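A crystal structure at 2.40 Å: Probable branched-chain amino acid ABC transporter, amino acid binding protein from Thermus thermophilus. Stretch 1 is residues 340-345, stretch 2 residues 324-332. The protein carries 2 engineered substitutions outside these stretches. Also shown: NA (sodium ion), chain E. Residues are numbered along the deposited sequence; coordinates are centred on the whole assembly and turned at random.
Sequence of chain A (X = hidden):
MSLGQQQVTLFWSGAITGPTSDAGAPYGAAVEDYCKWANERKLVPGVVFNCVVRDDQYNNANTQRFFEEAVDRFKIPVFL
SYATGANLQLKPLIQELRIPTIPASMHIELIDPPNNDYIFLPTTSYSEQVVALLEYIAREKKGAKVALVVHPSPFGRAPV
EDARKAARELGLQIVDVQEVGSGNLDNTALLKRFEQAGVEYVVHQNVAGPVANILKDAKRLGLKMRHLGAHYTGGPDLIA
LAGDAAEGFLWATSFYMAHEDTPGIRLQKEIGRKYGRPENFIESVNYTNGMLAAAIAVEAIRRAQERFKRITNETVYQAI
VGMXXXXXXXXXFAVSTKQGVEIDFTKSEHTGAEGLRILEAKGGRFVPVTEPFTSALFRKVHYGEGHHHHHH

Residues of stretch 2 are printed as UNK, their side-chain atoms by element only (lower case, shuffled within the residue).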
# COMPACT_ATOMS: atom_id res chain seq x y z
N GLY A 340 -14.91 29.24 -17.75
CA GLY A 340 -15.76 28.12 -17.34
C GLY A 340 -16.02 28.10 -15.87
O GLY A 340 -15.66 29.04 -15.14
N VAL A 341 -16.68 27.02 -15.44
CA VAL A 341 -16.86 26.71 -14.03
C VAL A 341 -16.12 25.42 -13.71
O VAL A 341 -15.57 24.79 -14.62
CB VAL A 341 -18.37 26.63 -13.64
CG1 VAL A 341 -18.92 28.04 -13.37
CG2 VAL A 341 -19.18 25.97 -14.73
N GLU A 342 -16.11 25.03 -12.44
CA GLU A 342 -15.31 23.90 -11.98
C GLU A 342 -15.95 22.57 -12.39
O GLU A 342 -15.57 21.99 -13.39
CB GLU A 342 -15.07 23.96 -10.48
CG GLU A 342 -13.98 23.00 -9.98
CD GLU A 342 -13.91 22.95 -8.44
OE1 GLU A 342 -14.41 23.91 -7.78
OE2 GLU A 342 -13.35 21.96 -7.88
N ILE A 343 -16.92 22.09 -11.64
CA ILE A 343 -17.51 20.81 -12.00
C ILE A 343 -18.86 20.97 -12.68
O ILE A 343 -19.83 21.30 -12.04
CB ILE A 343 -17.66 19.86 -10.78
CG1 ILE A 343 -16.36 19.76 -9.98
CG2 ILE A 343 -18.13 18.50 -11.25
CD1 ILE A 343 -15.17 19.17 -10.78
N ASP A 344 -18.93 20.72 -13.97
CA ASP A 344 -20.17 20.82 -14.70
C ASP A 344 -20.32 19.69 -15.71
O ASP A 344 -19.36 19.35 -16.45
CB ASP A 344 -20.39 22.22 -15.34
CG ASP A 344 -19.30 22.63 -16.34
OD1 ASP A 344 -18.16 22.05 -16.38
OD2 ASP A 344 -19.58 23.56 -17.13
N PHE A 345 -21.51 19.06 -15.67
CA PHE A 345 -21.88 17.98 -16.55
C PHE A 345 -23.22 18.29 -17.22
O PHE A 345 -24.02 19.06 -16.70
CB PHE A 345 -22.08 16.70 -15.73
CG PHE A 345 -20.85 16.21 -15.00
CD1 PHE A 345 -19.78 15.69 -15.69
CD2 PHE A 345 -20.80 16.24 -13.62
CE1 PHE A 345 -18.65 15.23 -15.03
CE2 PHE A 345 -19.65 15.76 -12.93
CZ PHE A 345 -18.61 15.26 -13.65
N UNK A 324 -24.88 22.06 -13.91
CA UNK A 324 -24.27 23.00 -14.85
C UNK A 324 -24.73 24.44 -14.72
O UNK A 324 -25.71 24.75 -14.01
c UNK A 324 -25.93 22.19 -16.56
n UNK A 324 -26.19 20.94 -16.78
o UNK A 324 -26.81 23.06 -16.56
c UNK A 324 -24.49 22.54 -16.29
N UNK A 325 -24.01 25.33 -15.39
CA UNK A 325 -24.27 26.78 -15.27
C UNK A 325 -24.08 27.27 -13.85
O UNK A 325 -23.11 26.93 -13.19
N UNK A 326 -24.99 28.12 -13.38
CA UNK A 326 -25.04 28.60 -11.98
C UNK A 326 -25.34 27.46 -11.01
O UNK A 326 -25.28 27.65 -9.80
c UNK A 326 -26.27 29.55 -11.97
c UNK A 326 -26.03 28.72 -14.23
c UNK A 326 -26.64 29.77 -13.38
N UNK A 327 -25.72 26.29 -11.53
CA UNK A 327 -26.02 25.12 -10.70
C UNK A 327 -24.82 24.13 -10.74
O UNK A 327 -24.95 22.95 -10.43
c UNK A 327 -27.30 24.47 -11.22
o UNK A 327 -28.38 22.38 -10.58
c UNK A 327 -27.94 23.50 -10.22
n UNK A 327 -27.99 23.90 -8.96
N UNK A 328 -23.65 24.64 -11.11
CA UNK A 328 -22.45 23.84 -11.15
C UNK A 328 -21.94 23.59 -9.73
O UNK A 328 -22.31 24.29 -8.79
c UNK A 328 -21.36 24.50 -11.98
N UNK A 329 -21.08 22.58 -9.59
CA UNK A 329 -20.54 22.25 -8.31
C UNK A 329 -19.12 22.83 -8.23
O UNK A 329 -18.25 22.57 -9.08
c UNK A 329 -19.22 19.14 -6.75
c UNK A 329 -20.61 20.71 -8.10
c UNK A 329 -20.08 20.24 -6.79
c UNK A 329 -19.96 20.39 -4.36
c UNK A 329 -20.47 20.84 -5.59
c UNK A 329 -19.07 19.30 -4.34
c UNK A 329 -18.71 18.66 -5.54
N UNK A 330 -18.90 23.68 -7.24
CA UNK A 330 -17.62 24.31 -7.08
C UNK A 330 -17.00 24.00 -5.73
O UNK A 330 -16.97 24.84 -4.86
c UNK A 330 -19.08 26.46 -7.00
n UNK A 330 -19.14 29.04 -4.62
c UNK A 330 -20.10 27.95 -5.06
c UNK A 330 -17.73 25.82 -7.35
c UNK A 330 -19.37 26.61 -5.45
N UNK A 331 -16.49 22.78 -5.55
CA UNK A 331 -15.87 22.54 -4.23
C UNK A 331 -14.46 23.18 -4.07
O UNK A 331 -13.97 23.28 -2.97
c UNK A 331 -16.39 21.61 -6.45
c UNK A 331 -15.62 20.61 -5.65
c UNK A 331 -15.79 21.02 -4.16
N UNK A 332 -13.82 23.63 -5.14
CA UNK A 332 -12.45 24.15 -5.08
C UNK A 332 -11.39 23.06 -5.10
O UNK A 332 -10.35 23.21 -4.53
NA NA E . -17.55 20.01 -17.55
O HOH W 1 -21.62 24.98 -16.97
O HOH W 2 -17.51 21.09 -19.58

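Position 324 carries two side-chain carbons, the second bearing one oxygen and one nitrogen: the short amide of asparagine, N324. An amide can donate where a carboxylate cannot, and its ND2 gives a nearly linear hydrogen bond to F345 O at 2.9 Å. Its CB also lies 4.2 Å from D344 CB.

Position 325 has no side-chain atoms, so it is glycine, G325. Its phi is positive, which favours glycine, and a CB built here would clash with the ring atom of position 326 that closes onto the backbone N. Its bare N donates to water 1 at 2.9 Å, and the same water donates to D344 OD2 at 2.5 Å, linking the stretches.

At position 326 three carbons close a ring onto the backbone nitrogen, which identifies proline, P326. It points away from stretch 1 and makes no contact with it; a phi of -65° suits the ring.

Position 327 again shows two carbons, the second with one oxygen and one nitrogen, so it is asparagine, N327. It does not touch stretch 1, but its backbone N bonds to N324 O at 2.9 Å, helping to close the turn.

Position 328 has a single carbon, that of alanine, A328. The methyl points toward stretch 1, its CB 3.8 Å from V341 CG2 and 3.5 Å from I343 O, a close fit for a small group.

Position 329 has one carbon followed by a six-carbon ring without a hydroxyl: phenylalanine, F329. Its CB packs 4.1 Å from I343 CB, and I343 CG1 approaches the ring obliquely.

Position 330 bears four carbons in a row ending in nitrogen, hence lysine, K330. Its CB lies 3.9 Å from E342 OE1, but the chain's end leads away, in keeping with its exposure.

Position 331 is another three-carbon ring closed onto N: proline, P331. Its CD lies 4.0 Å from I343 CG1. With no hydrogen on its N, it leaves the bonding to the next residue.

Position 332 lacks a side chain and is glycine, G332. Its backbone angles would jam a CB against the preceding carbonyl, and its N donates to E342 OE1 at 2.7 Å.

The contact centres on a single antiparallel bridge, in which F329 N donates to I343 O (3.0 Å) and I343 N to F329 O (2.9 Å). The N324 amide and the E342 carboxylate add hydrogen bonds beyond this pair, while apolar contacts fill the space between. D344 also binds sodium through O (2.2 Å) and OD1 (2.4 Å).

Stretch 2 (324-332) NGPNAFKPG
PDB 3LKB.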